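Local atomic coordinates of glycoside Hydrolase (Bacteroides uniformis, PDB entry 5T9X), a protein that probably hydrolyses agarose or related red-algal galactans as a family 16 glycoside hydrolase, within an agarose-metabolising pathway of a human gut bacterium. Residues V57-G62 against G255-D260; Q70-D75 against S154-V159; G86-E89 against T93-Y96; D178-S183 against T187-I192. One frame throughout, in Å; residues are numbered along the deposited sequence.

In the fold
From the N terminus, the loop 57-62 comes first, and contact 1 closes the longest span when strand 252-260 packs against it. All the other contacts fall within that span. Contact 2 opens at 70-75 and closes at 154-159; contact 3, a short local return between 86-89 and 93-96, lies wholly inside it. Contact 4, the hairpin 178-183 with 187-192, follows contact 2 in series, so no two contacts cross. Packing ties them into one β-sandwich: Trp258 of contact 1 meets Val159 of contact 2 and Ile190 of contact 4, Val158 reaches Met181, and Tyr96 of contact 3 touches Trp180 and Leu182. Contacts 2 and 3 also meet where Lys155 reaches Glu89.

Contact 1 of 4, residues V57-G62 against G255-D260; sequences VPVSAG and GVYWKD
A loop laid against the antiparallel sheet of a β-sandwich brings Val59 up to the ring of Tyr257 on strand 252-260. The CA atoms of these two residues lie 8.3 Å apart, too far for backbone pairing, and the segments bury 112 Å² between them, so this is a narrow contact carried by side chains. Both valine methyls gather at one ring atom: Val59 CG1 lies 3.9 Å from Tyr257 CD2, and Val59 CG2 is 4.1 Å from the same carbon. With chi1 at 54°, CG1 sits between the backbone N and the carbonyl carbon while CG2 is anti to the N, which presents both branches to the ring. The two side chains cross at about a right angle. One face of the ring is covered over its centre by Lys259 CB. Beyond the ring, a water completes the link, donating to Ser60 O at 2.8 Å and lying 2.6 Å from Tyr257 OH. The loop is shaped by an ST turn at Ser60, whose OG accepts a nearly straight bond (167°) from Gly62 N at 3.0 Å. Trp67 of strand 65-69 ties the two sides together, meeting the Tyr257 ring edge-to-face and bonding through NE1 to Val59 O. Strand 252-260 itself runs between strands 162-169 and 263-268, and Tyr267 of the latter also packs on Val59.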
loop_
_atom_site.group_PDB
_atom_site.type_symbol
_atom_site.label_atom_id
_atom_site.label_comp_id
_atom_site.label_asym_id
_atom_site.label_seq_id
_atom_site.Cartn_x
_atom_site.Cartn_y
_atom_site.Cartn_z
ATOM N N VAL A 57 4.817 15.316 12.385
ATOM C CA VAL A 57 4.857 13.909 12.666
ATOM C C VAL A 57 3.869 13.723 13.824
ATOM O O VAL A 57 3.979 14.386 14.834
ATOM C CB VAL A 57 6.269 13.424 12.993
ATOM C CG1 VAL A 57 6.253 11.932 13.282
ATOM C CG2 VAL A 57 7.199 13.683 11.812
ATOM N N PRO A 58 2.861 12.856 13.650
ATOM C CA PRO A 58 1.738 12.908 14.588
ATOM C C PRO A 58 1.974 12.218 15.928
ATOM O O PRO A 58 1.055 12.094 16.684
ATOM C CB PRO A 58 0.616 12.211 13.814
ATOM C CG PRO A 58 1.312 11.296 12.844
ATOM C CD PRO A 58 2.652 11.881 12.558
ATOM N N VAL A 59 3.191 11.787 16.223
ATOM C CA VAL A 59 3.493 11.104 17.473
ATOM C C VAL A 59 4.897 11.492 17.925
ATOM O O VAL A 59 5.749 11.800 17.094
ATOM C CB VAL A 59 3.353 9.569 17.301
ATOM C CG1 VAL A 59 4.190 9.053 16.130
ATOM C CG2 VAL A 59 3.668 8.823 18.602
ATOM N N SER A 60 5.116 11.490 19.234
ATOM C CA SER A 60 6.412 11.826 19.805
ATOM C C SER A 60 7.457 10.755 19.518
ATOM O O SER A 60 7.165 9.557 19.511
ATOM C CB SER A 60 6.318 12.024 21.323
ATOM O OG SER A 60 7.629 12.110 21.870
ATOM N N ALA A 61 8.691 11.202 19.341
ATOM C CA ALA A 61 9.795 10.312 19.054
ATOM C C ALA A 61 10.294 9.598 20.318
ATOM O O ALA A 61 11.115 8.666 20.240
ATOM C CB ALA A 61 10.931 11.074 18.381
ATOM N N GLY A 62 9.800 10.021 21.476
ATOM C CA GLY A 62 10.201 9.424 22.718
ATOM C C GLY A 62 11.001 10.416 23.527
ATOM O O GLY A 62 11.473 11.470 23.029
ATOM N N GLY A 255 -0.303 6.820 7.668
ATOM C CA GLY A 255 0.999 6.304 8.085
ATOM C C GLY A 255 0.930 5.271 9.197
ATOM O O GLY A 255 -0.120 5.079 9.836
ATOM N N VAL A 256 2.073 4.618 9.426
ATOM C CA VAL A 256 2.214 3.687 10.515
ATOM C C VAL A 256 3.493 3.985 11.283
ATOM O O VAL A 256 4.540 4.276 10.695
ATOM C CB VAL A 256 2.142 2.195 10.051
ATOM C CG1 VAL A 256 3.307 1.811 9.162
ATOM C CG2 VAL A 256 2.090 1.275 11.241
ATOM N N TYR A 257 3.369 3.944 12.605
ATOM C CA TYR A 257 4.496 3.897 13.481
ATOM C C TYR A 257 4.727 2.426 13.833
ATOM O O TYR A 257 3.977 1.823 14.606
ATOM C CB TYR A 257 4.240 4.741 14.728
ATOM C CG TYR A 257 5.406 4.897 15.688
ATOM C CD1 TYR A 257 6.713 4.635 15.305
ATOM C CD2 TYR A 257 5.197 5.373 16.958
ATOM C CE1 TYR A 257 7.765 4.788 16.189
ATOM C CE2 TYR A 257 6.251 5.533 17.853
ATOM C CZ TYR A 257 7.529 5.242 17.452
ATOM O OH TYR A 257 8.604 5.384 18.297
ATOM N N TRP A 258 5.739 1.867 13.183
ATOM C CA TRP A 258 6.262 0.568 13.495
ATOM C C TRP A 258 7.243 0.794 14.624
ATOM O O TRP A 258 8.415 1.100 14.399
ATOM C CB TRP A 258 6.959 -0.003 12.249
ATOM C CG TRP A 258 7.545 -1.345 12.403
ATOM C CD1 TRP A 258 7.370 -2.217 13.440
ATOM C CD2 TRP A 258 8.365 -2.008 11.463
ATOM N NE1 TRP A 258 8.078 -3.359 13.213
ATOM C CE2 TRP A 258 8.684 -3.265 11.997
ATOM C CE3 TRP A 258 8.864 -1.663 10.211
ATOM C CZ2 TRP A 258 9.495 -4.153 11.346
ATOM C CZ3 TRP A 258 9.663 -2.544 9.554
ATOM C CH2 TRP A 258 9.975 -3.775 10.114
ATOM N N LYS A 259 6.773 0.620 15.843
ATOM C CA LYS A 259 7.533 1.029 17.008
ATOM C C LYS A 259 8.516 -0.056 17.492
ATOM O O LYS A 259 9.654 0.229 17.820
ATOM C CB LYS A 259 6.543 1.448 18.100
ATOM C CG LYS A 259 7.190 1.920 19.364
ATOM C CD LYS A 259 6.165 2.517 20.316
ATOM C CE LYS A 259 6.847 2.713 21.671
ATOM N NZ LYS A 259 5.983 3.476 22.599
ATOM N N ASP A 260 8.051 -1.287 17.583
ATOM C CA ASP A 260 8.889 -2.433 17.920
ATOM C C ASP A 260 8.201 -3.684 17.337
ATOM O O ASP A 260 7.178 -3.546 16.685
ATOM C CB ASP A 260 9.150 -2.470 19.429
ATOM C CG ASP A 260 7.911 -2.696 20.230
ATOM O OD1 ASP A 260 7.136 -3.617 19.907
ATOM O OD2 ASP A 260 7.710 -1.961 21.222
HETATM O O HOH W 1 7.766 6.898 20.249
#

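Contact 2 of 4, residues Q70-D75 against S154-V159; sequences QSQSDD and SKTRVV. With NA (sodium ion), chain D.
A type I β turn from Gln70 to Ser73, in the loop that leaves strand 65-69, docks through the side chain of Gln72 on the bend after strand 140-154. The CA atoms of Gln72 and Thr156 are 6.8 Å apart, and no backbone-to-backbone bond joins the segments; the glutamine amide does the work. Gln72 CG lies anti to the backbone N, and a bend at chi2 (66°) then turns the amide toward Thr156. There OE1 accepts two bonds from one residue. Thr156 OG1 donates in the carbonyl plane onto a lone pair, 2.9 Å from Gln72 OE1, with a C=O...OG1 angle of 129°. Thr156 N donates at 3.2 Å to Gln72 OE1, tilted from that plane, with 157° at the hydrogen. Gripped twice on its oxygen, and with NE2 bonded elsewhere in the structure, the buried amide is probably fixed in rotation. Ser154 CB packs beside it, 3.6 Å from Gln72 CD, and Trp92 also touches the glutamine. The turn is braced from within: Gln70 O takes bonds from both Ser73 N and Ser73 OG, the latter at 2.8 Å. Farther along, Asp75 O binds the sodium ion at 2.4 Å, in a site shared with Glu51, Asn77, Gly118 and Asp332. On the partner side, Arg157 forms salt bridges with Glu296 and Asp298. The bend that presents Thr156 is closed by a local bond in which Ser154 OG donates to Thr156 O at 2.7 Å.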
loop_
_atom_site.group_PDB
_atom_site.type_symbol
_atom_site.label_atom_id
_atom_site.label_comp_id
_atom_site.label_asym_id
_atom_site.label_seq_id
_atom_site.Cartn_x
_atom_site.Cartn_y
_atom_site.Cartn_z
ATOM N N GLN A 70 14.565 10.304 6.667
ATOM C CA GLN A 70 15.428 9.331 6.027
ATOM C C GLN A 70 15.473 9.646 4.555
ATOM O O GLN A 70 14.496 10.139 4.012
ATOM C CB GLN A 70 14.872 7.921 6.249
ATOM C CG GLN A 70 14.717 7.520 7.705
ATOM C CD GLN A 70 16.055 7.455 8.431
ATOM O OE1 GLN A 70 16.849 6.560 8.194
ATOM N NE2 GLN A 70 16.298 8.397 9.313
ATOM N N SER A 71 16.577 9.321 3.890
ATOM C CA SER A 71 16.728 9.724 2.483
ATOM C C SER A 71 15.904 8.919 1.498
ATOM O O SER A 71 15.747 9.359 0.346
ATOM C CB SER A 71 18.195 9.773 2.037
ATOM O OG SER A 71 18.824 8.540 2.225
ATOM N N GLN A 72 15.336 7.797 1.935
ATOM C CA GLN A 72 14.361 7.066 1.093
ATOM C C GLN A 72 13.059 7.851 0.837
ATOM O O GLN A 72 12.391 7.578 -0.154
ATOM C CB GLN A 72 14.021 5.706 1.706
ATOM C CG GLN A 72 12.984 4.892 0.960
ATOM C CD GLN A 72 13.496 4.464 -0.383
ATOM O OE1 GLN A 72 14.464 3.718 -0.456
ATOM N NE2 GLN A 72 12.858 4.924 -1.460
ATOM N N SER A 73 12.702 8.793 1.731
ATOM C CA SER A 73 11.561 9.680 1.549
ATOM C C SER A 73 11.608 10.371 0.182
ATOM O O SER A 73 12.692 10.685 -0.303
ATOM C CB SER A 73 11.567 10.755 2.624
ATOM O OG SER A 73 11.715 10.201 3.897
ATOM N N ASP A 74 10.454 10.595 -0.440
ATOM C CA ASP A 74 10.406 11.206 -1.767
ATOM C C ASP A 74 9.179 12.078 -1.898
ATOM O O ASP A 74 8.068 11.606 -1.667
ATOM C CB ASP A 74 10.422 10.135 -2.880
ATOM C CG ASP A 74 10.966 10.674 -4.239
ATOM O OD1 ASP A 74 10.930 11.909 -4.482
ATOM O OD2 ASP A 74 11.430 9.863 -5.082
ATOM N N ASP A 75 9.385 13.339 -2.278
ATOM C CA ASP A 75 8.285 14.244 -2.613
ATOM C C ASP A 75 7.822 14.162 -4.088
ATOM O O ASP A 75 6.838 14.818 -4.491
ATOM C CB ASP A 75 8.614 15.685 -2.200
ATOM C CG ASP A 75 9.757 16.319 -3.003
ATOM O OD1 ASP A 75 10.110 15.858 -4.114
ATOM O OD2 ASP A 75 10.287 17.338 -2.518
ATOM N N SER A 154 11.023 0.202 -3.118
ATOM C CA SER A 154 12.118 1.034 -2.635
ATOM C C SER A 154 13.488 0.401 -2.890
ATOM O O SER A 154 13.611 -0.819 -3.009
ATOM C CB SER A 154 11.964 1.278 -1.145
ATOM O OG SER A 154 12.143 0.070 -0.449
ATOM N N LYS A 155 14.518 1.236 -2.961
ATOM C CA LYS A 155 15.889 0.735 -3.139
ATOM C C LYS A 155 16.530 0.395 -1.823
ATOM O O LYS A 155 17.405 -0.433 -1.809
ATOM C CB LYS A 155 16.779 1.684 -3.969
ATOM C CG LYS A 155 16.562 1.514 -5.466
ATOM C CD LYS A 155 17.665 2.092 -6.344
ATOM C CE LYS A 155 17.757 1.277 -7.642
ATOM N NZ LYS A 155 18.385 1.979 -8.799
ATOM N N THR A 156 16.091 1.017 -0.726
ATOM C CA THR A 156 16.567 0.680 0.618
ATOM C C THR A 156 15.417 0.177 1.496
ATOM O O THR A 156 14.259 0.294 1.138
ATOM C CB THR A 156 17.272 1.889 1.304
ATOM O OG1 THR A 156 16.320 2.917 1.606
ATOM C CG2 THR A 156 18.413 2.449 0.418
ATOM N N ARG A 157 15.757 -0.361 2.665
ATOM C CA ARG A 157 14.773 -0.958 3.553
ATOM C C ARG A 157 14.637 -0.200 4.822
ATOM O O ARG A 157 15.491 0.563 5.158
ATOM C CB ARG A 157 15.163 -2.384 3.862
ATOM C CG ARG A 157 15.253 -3.201 2.595
ATOM C CD ARG A 157 15.162 -4.678 2.886
ATOM N NE ARG A 157 16.415 -5.368 2.582
ATOM C CZ ARG A 157 16.749 -5.878 1.389
ATOM N NH1 ARG A 157 15.954 -5.780 0.297
ATOM N NH2 ARG A 157 17.916 -6.488 1.292
ATOM N N VAL A 158 13.528 -0.414 5.506
ATOM C CA VAL A 158 13.263 0.197 6.791
ATOM C C VAL A 158 13.069 -0.900 7.813
ATOM O O VAL A 158 12.769 -2.045 7.465
ATOM C CB VAL A 158 12.060 1.161 6.761
ATOM C CG1 VAL A 158 12.315 2.241 5.732
ATOM C CG2 VAL A 158 10.747 0.471 6.451
ATOM N N VAL A 159 13.287 -0.543 9.068
ATOM C CA VAL A 159 13.058 -1.424 10.175
ATOM C C VAL A 159 12.693 -0.573 11.354
ATOM O O VAL A 159 13.023 0.608 11.386
ATOM C CB VAL A 159 14.305 -2.294 10.479
ATOM C CG1 VAL A 159 15.437 -1.487 11.138
ATOM C CG2 VAL A 159 13.914 -3.491 11.362
HETATM NA NA NA D . 4.728 15.840 -4.539
#

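Contact 3 of 4, residues G86-E89 against T93-Y96; sequences GNFE and TDYY
Phe88 swings its CG anti to the main-chain N (chi1 180°), and chi2 of 87° then sets the ring so that one edge is directed at the peptide between Thr93 and Asp94. At that edge, and in the plane of the ring, Phe88 CE2 lies 3.7 Å from Asp94 N. The same CE2 is 3.7 Å from Thr93 C, while Phe88 CZ approaches Thr93 O at 3.8 Å. Because Asp94 N comes at the edge and not over a face, this is van der Waals packing of a ring rim on an amide; no hydrogen bond joins the segments. Asp94 adds its CB, 3.9 Å from Phe88 CE2. Residues 87-89 have helical backbone angles without the regular bonds, so the phenylalanine leaves from a short helical-angled segment just ahead of strand 92-93. In the β-sandwich its ring bridges the two sheets: Val152 of strand 140-154 touches it from one, Ile113 and Val115 of strand 113-116 from the other, and Trp92 meets it with the planes about 30° apart. Exchanging Phe88 for an alanine would probably open a gap between these sheet residues and leave the Thr93-Asp94 peptide without its packing partner. Asp94 OD1 forms a salt bridge with Arg110, just before strand 113-116; Thr93 pairs through its backbone with Thr153.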
loop_
_atom_site.group_PDB
_atom_site.type_symbol
_atom_site.label_atom_id
_atom_site.label_comp_id
_atom_site.label_asym_id
_atom_site.label_seq_id
_atom_site.Cartn_x
_atom_site.Cartn_y
_atom_site.Cartn_z
ATOM N N GLY A 86 15.795 8.656 -14.645
ATOM C CA GLY A 86 16.464 9.803 -14.049
ATOM C C GLY A 86 16.375 9.804 -12.538
ATOM O O GLY A 86 17.014 8.986 -11.878
ATOM N N ASN A 87 15.559 10.699 -11.994
ATOM C CA ASN A 87 15.489 10.884 -10.534
ATOM C C ASN A 87 14.788 9.775 -9.763
ATOM O O ASN A 87 15.107 9.549 -8.604
ATOM C CB ASN A 87 14.824 12.210 -10.173
ATOM C CG ASN A 87 15.797 13.369 -10.207
ATOM O OD1 ASN A 87 16.703 13.395 -11.039
ATOM N ND2 ASN A 87 15.630 14.320 -9.282
ATOM N N PHE A 88 13.810 9.140 -10.405
ATOM C CA PHE A 88 13.125 7.943 -9.901
ATOM C C PHE A 88 14.117 6.820 -9.544
ATOM O O PHE A 88 14.057 6.256 -8.464
ATOM C CB PHE A 88 12.108 7.477 -10.971
ATOM C CG PHE A 88 11.342 6.262 -10.603
ATOM C CD1 PHE A 88 10.165 6.367 -9.873
ATOM C CD2 PHE A 88 11.793 4.998 -10.997
ATOM C CE1 PHE A 88 9.460 5.235 -9.517
ATOM C CE2 PHE A 88 11.084 3.865 -10.656
ATOM C CZ PHE A 88 9.915 3.988 -9.911
ATOM N N GLU A 89 15.051 6.553 -10.451
ATOM C CA GLU A 89 16.055 5.508 -10.301
ATOM C C GLU A 89 16.969 5.666 -9.095
ATOM O O GLU A 89 17.642 4.718 -8.726
ATOM C CB GLU A 89 16.889 5.430 -11.590
ATOM C CG GLU A 89 17.960 4.341 -11.628
ATOM C CD GLU A 89 18.344 3.877 -13.041
ATOM O OE1 GLU A 89 18.080 4.606 -14.038
ATOM O OE2 GLU A 89 18.913 2.755 -13.156
ATOM N N THR A 93 12.678 1.218 -7.811
ATOM C CA THR A 93 12.598 0.451 -9.052
ATOM C C THR A 93 11.133 0.357 -9.458
ATOM O O THR A 93 10.252 0.421 -8.602
ATOM C CB THR A 93 13.154 -0.969 -8.899
ATOM O OG1 THR A 93 12.327 -1.727 -8.004
ATOM C CG2 THR A 93 14.597 -0.947 -8.415
ATOM N N ASP A 94 10.875 0.203 -10.759
ATOM C CA ASP A 94 9.490 0.156 -11.301
ATOM C C ASP A 94 8.932 -1.279 -11.461
ATOM O O ASP A 94 8.209 -1.582 -12.422
ATOM C CB ASP A 94 9.369 0.971 -12.630
ATOM C CG ASP A 94 10.442 0.603 -13.669
ATOM O OD1 ASP A 94 11.242 -0.325 -13.403
ATOM O OD2 ASP A 94 10.509 1.274 -14.733
ATOM N N TYR A 95 9.264 -2.148 -10.509
ATOM C CA TYR A 95 8.692 -3.490 -10.439
ATOM C C TYR A 95 8.604 -3.917 -8.986
ATOM O O TYR A 95 8.978 -3.168 -8.105
ATOM C CB TYR A 95 9.523 -4.486 -11.268
ATOM C CG TYR A 95 8.697 -5.586 -11.895
ATOM C CD1 TYR A 95 7.845 -5.323 -12.951
ATOM C CD2 TYR A 95 8.748 -6.893 -11.413
ATOM C CE1 TYR A 95 7.071 -6.335 -13.523
ATOM C CE2 TYR A 95 7.989 -7.912 -11.979
ATOM C CZ TYR A 95 7.159 -7.633 -13.041
ATOM O OH TYR A 95 6.391 -8.631 -13.600
ATOM N N TYR A 96 8.058 -5.103 -8.748
ATOM C CA TYR A 96 7.989 -5.747 -7.418
ATOM C C TYR A 96 9.378 -6.209 -7.089
ATOM O O TYR A 96 10.201 -6.321 -7.987
ATOM C CB TYR A 96 7.024 -6.931 -7.521
ATOM C CG TYR A 96 6.687 -7.742 -6.300
ATOM C CD1 TYR A 96 5.925 -7.217 -5.262
ATOM C CD2 TYR A 96 7.007 -9.101 -6.240
ATOM C CE1 TYR A 96 5.558 -7.998 -4.167
ATOM C CE2 TYR A 96 6.647 -9.885 -5.149
ATOM C CZ TYR A 96 5.920 -9.340 -4.128
ATOM O OH TYR A 96 5.571 -10.142 -3.086
#

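Contact 4 of 4, residues D178-S183 against T187-I192; sequences DVWMLS and TQEIDI
Glu189 runs across Trp180 and Leu182 of the partner strand, starting at CB, which is 3.9 Å from Leu182 CD1. Chi1 of 177° extends the chain over the strand, bringing Glu189 CG to 3.4 Å from Met181 O. Next, Glu189 CD reaches 3.6 Å from Trp180 CE3, OE1 ends 3.7 Å from Trp180 CZ3, and OE2 lies beside CE3. The carboxylate and ring planes meet obliquely, 58° apart. Asp191 lies on the same face, its OD1 3.5 Å from Trp180 CB. Replacing Glu189 with an alanine would remove everything past CB, and would probably cost Trp180 the packing at CE3 and CZ3, leaving a gap beside Asp191 on this face. Beneath these residues the axes of strand segments 178-182 and 188-191 run antiparallel at 160°, with Met181 and Ile190 as the hydrogen-bonded pair: Met181 N to Ile190 O is 2.7 Å, and Ile190 N to Met181 O is 2.9 Å. The side chains of this pair take the other face, against Val256 and Trp258. Glu189 also touches His220 and Phe222, and an imidazole, probably from the crystallisation liquor, has its nearest atom about 3 Å from the side chain. Glu-Ile-Asp-Ile on this hairpin, with the chain turning a corner at Ile192, fits the start of the family 16 signature, whose first glutamate is the nucleophile in characterised relatives; Glu189 is consistent with that role.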
loop_
_atom_site.group_PDB
_atom_site.type_symbol
_atom_site.label_atom_id
_atom_site.label_comp_id
_atom_site.label_asym_id
_atom_site.label_seq_id
_atom_site.Cartn_x
_atom_site.Cartn_y
_atom_site.Cartn_z
ATOM N N ASP A 178 -2.512 0.522 -3.187
ATOM C CA ASP A 178 -1.729 -0.054 -2.076
ATOM C C ASP A 178 -0.414 0.651 -1.806
ATOM O O ASP A 178 0.390 0.886 -2.731
ATOM C CB ASP A 178 -1.341 -1.515 -2.352
ATOM C CG ASP A 178 -2.542 -2.447 -2.557
ATOM O OD1 ASP A 178 -3.430 -2.546 -1.665
ATOM O OD2 ASP A 178 -2.577 -3.108 -3.616
ATOM N N VAL A 179 -0.176 0.894 -0.519
ATOM C CA VAL A 179 1.136 1.298 0.008
ATOM C C VAL A 179 1.458 0.359 1.152
ATOM O O VAL A 179 0.690 0.286 2.103
ATOM C CB VAL A 179 1.133 2.757 0.515
ATOM C CG1 VAL A 179 2.503 3.164 1.049
ATOM C CG2 VAL A 179 0.739 3.678 -0.616
ATOM N N TRP A 180 2.584 -0.360 1.073
ATOM C CA TRP A 180 2.861 -1.450 2.035
ATOM C C TRP A 180 4.314 -1.864 2.129
ATOM O O TRP A 180 5.154 -1.426 1.366
ATOM C CB TRP A 180 1.966 -2.666 1.749
ATOM C CG TRP A 180 2.070 -3.235 0.368
ATOM C CD1 TRP A 180 1.759 -2.616 -0.798
ATOM C CD2 TRP A 180 2.455 -4.572 0.019
ATOM N NE1 TRP A 180 1.966 -3.469 -1.875
ATOM C CE2 TRP A 180 2.366 -4.685 -1.398
ATOM C CE3 TRP A 180 2.873 -5.672 0.755
ATOM C CZ2 TRP A 180 2.687 -5.877 -2.099
ATOM C CZ3 TRP A 180 3.184 -6.873 0.067
ATOM C CH2 TRP A 180 3.095 -6.956 -1.352
ATOM N N MET A 181 4.609 -2.689 3.114
ATOM C CA MET A 181 5.974 -3.043 3.421
ATOM C C MET A 181 6.037 -4.546 3.530
ATOM O O MET A 181 5.147 -5.153 4.074
ATOM C CB MET A 181 6.409 -2.368 4.716
ATOM C CG MET A 181 6.215 -0.874 4.669
ATOM S SD MET A 181 7.105 0.016 5.940
ATOM C CE MET A 181 6.132 -0.327 7.390
ATOM N N LEU A 182 7.089 -5.121 2.972
ATOM C CA LEU A 182 7.269 -6.547 2.939
ATOM C C LEU A 182 8.768 -6.899 3.071
ATOM O O LEU A 182 9.605 -6.300 2.398
ATOM C CB LEU A 182 6.696 -7.074 1.623
ATOM C CG LEU A 182 6.823 -8.570 1.308
ATOM C CD1 LEU A 182 6.005 -9.397 2.298
ATOM C CD2 LEU A 182 6.381 -8.819 -0.134
ATOM N N SER A 183 9.073 -7.875 3.932
ATOM C CA SER A 183 10.421 -8.395 4.099
ATOM C C SER A 183 10.831 -9.162 2.847
ATOM O O SER A 183 9.967 -9.765 2.225
ATOM C CB SER A 183 10.502 -9.329 5.309
ATOM O OG SER A 183 9.732 -10.508 5.111
ATOM N N THR A 187 7.951 -13.262 4.568
ATOM C CA THR A 187 7.321 -13.780 5.811
ATOM C C THR A 187 6.633 -12.722 6.671
ATOM O O THR A 187 5.885 -13.064 7.581
ATOM C CB THR A 187 8.338 -14.537 6.700
ATOM O OG1 THR A 187 9.387 -13.650 7.123
ATOM C CG2 THR A 187 8.922 -15.744 5.930
ATOM N N GLN A 188 6.917 -11.440 6.415
ATOM C CA GLN A 188 6.378 -10.366 7.239
ATOM C C GLN A 188 6.005 -9.148 6.397
ATOM O O GLN A 188 6.766 -8.704 5.528
ATOM C CB GLN A 188 7.379 -9.949 8.307
ATOM C CG GLN A 188 7.772 -11.072 9.233
ATOM C CD GLN A 188 8.722 -10.622 10.325
ATOM O OE1 GLN A 188 9.016 -9.442 10.485
ATOM N NE2 GLN A 188 9.211 -11.564 11.067
ATOM N N GLU A 189 4.840 -8.600 6.696
ATOM C CA GLU A 189 4.269 -7.569 5.884
ATOM C C GLU A 189 3.510 -6.613 6.800
ATOM O O GLU A 189 2.863 -7.063 7.732
ATOM C CB GLU A 189 3.355 -8.244 4.881
ATOM C CG GLU A 189 2.585 -7.329 3.968
ATOM C CD GLU A 189 1.561 -8.061 3.126
ATOM O OE1 GLU A 189 1.902 -9.169 2.618
ATOM O OE2 GLU A 189 0.425 -7.515 2.966
ATOM N N ILE A 190 3.636 -5.307 6.543
ATOM C CA ILE A 190 2.853 -4.243 7.209
ATOM C C ILE A 190 2.141 -3.466 6.100
ATOM O O ILE A 190 2.791 -2.989 5.144
ATOM C CB ILE A 190 3.745 -3.307 8.045
ATOM C CG1 ILE A 190 4.403 -4.088 9.161
ATOM C CG2 ILE A 190 2.931 -2.197 8.658
ATOM C CD1 ILE A 190 5.467 -3.361 9.951
ATOM N N ASP A 191 0.820 -3.371 6.192
ATOM C CA ASP A 191 0.033 -2.658 5.178
ATOM C C ASP A 191 -0.356 -1.317 5.694
ATOM O O ASP A 191 -1.047 -1.238 6.694
ATOM C CB ASP A 191 -1.225 -3.414 4.810
ATOM C CG ASP A 191 -0.928 -4.796 4.335
ATOM O OD1 ASP A 191 -0.075 -4.967 3.434
ATOM O OD2 ASP A 191 -1.522 -5.723 4.901
ATOM N N ILE A 192 0.070 -0.276 4.991
ATOM C CA ILE A 192 -0.252 1.087 5.360
ATOM C C ILE A 192 -1.601 1.515 4.752
ATOM O O ILE A 192 -2.514 1.935 5.452
ATOM C CB ILE A 192 0.911 2.021 4.993
ATOM C CG1 ILE A 192 2.169 1.542 5.722
ATOM C CG2 ILE A 192 0.593 3.448 5.413
ATOM C CD1 ILE A 192 3.446 2.240 5.337
#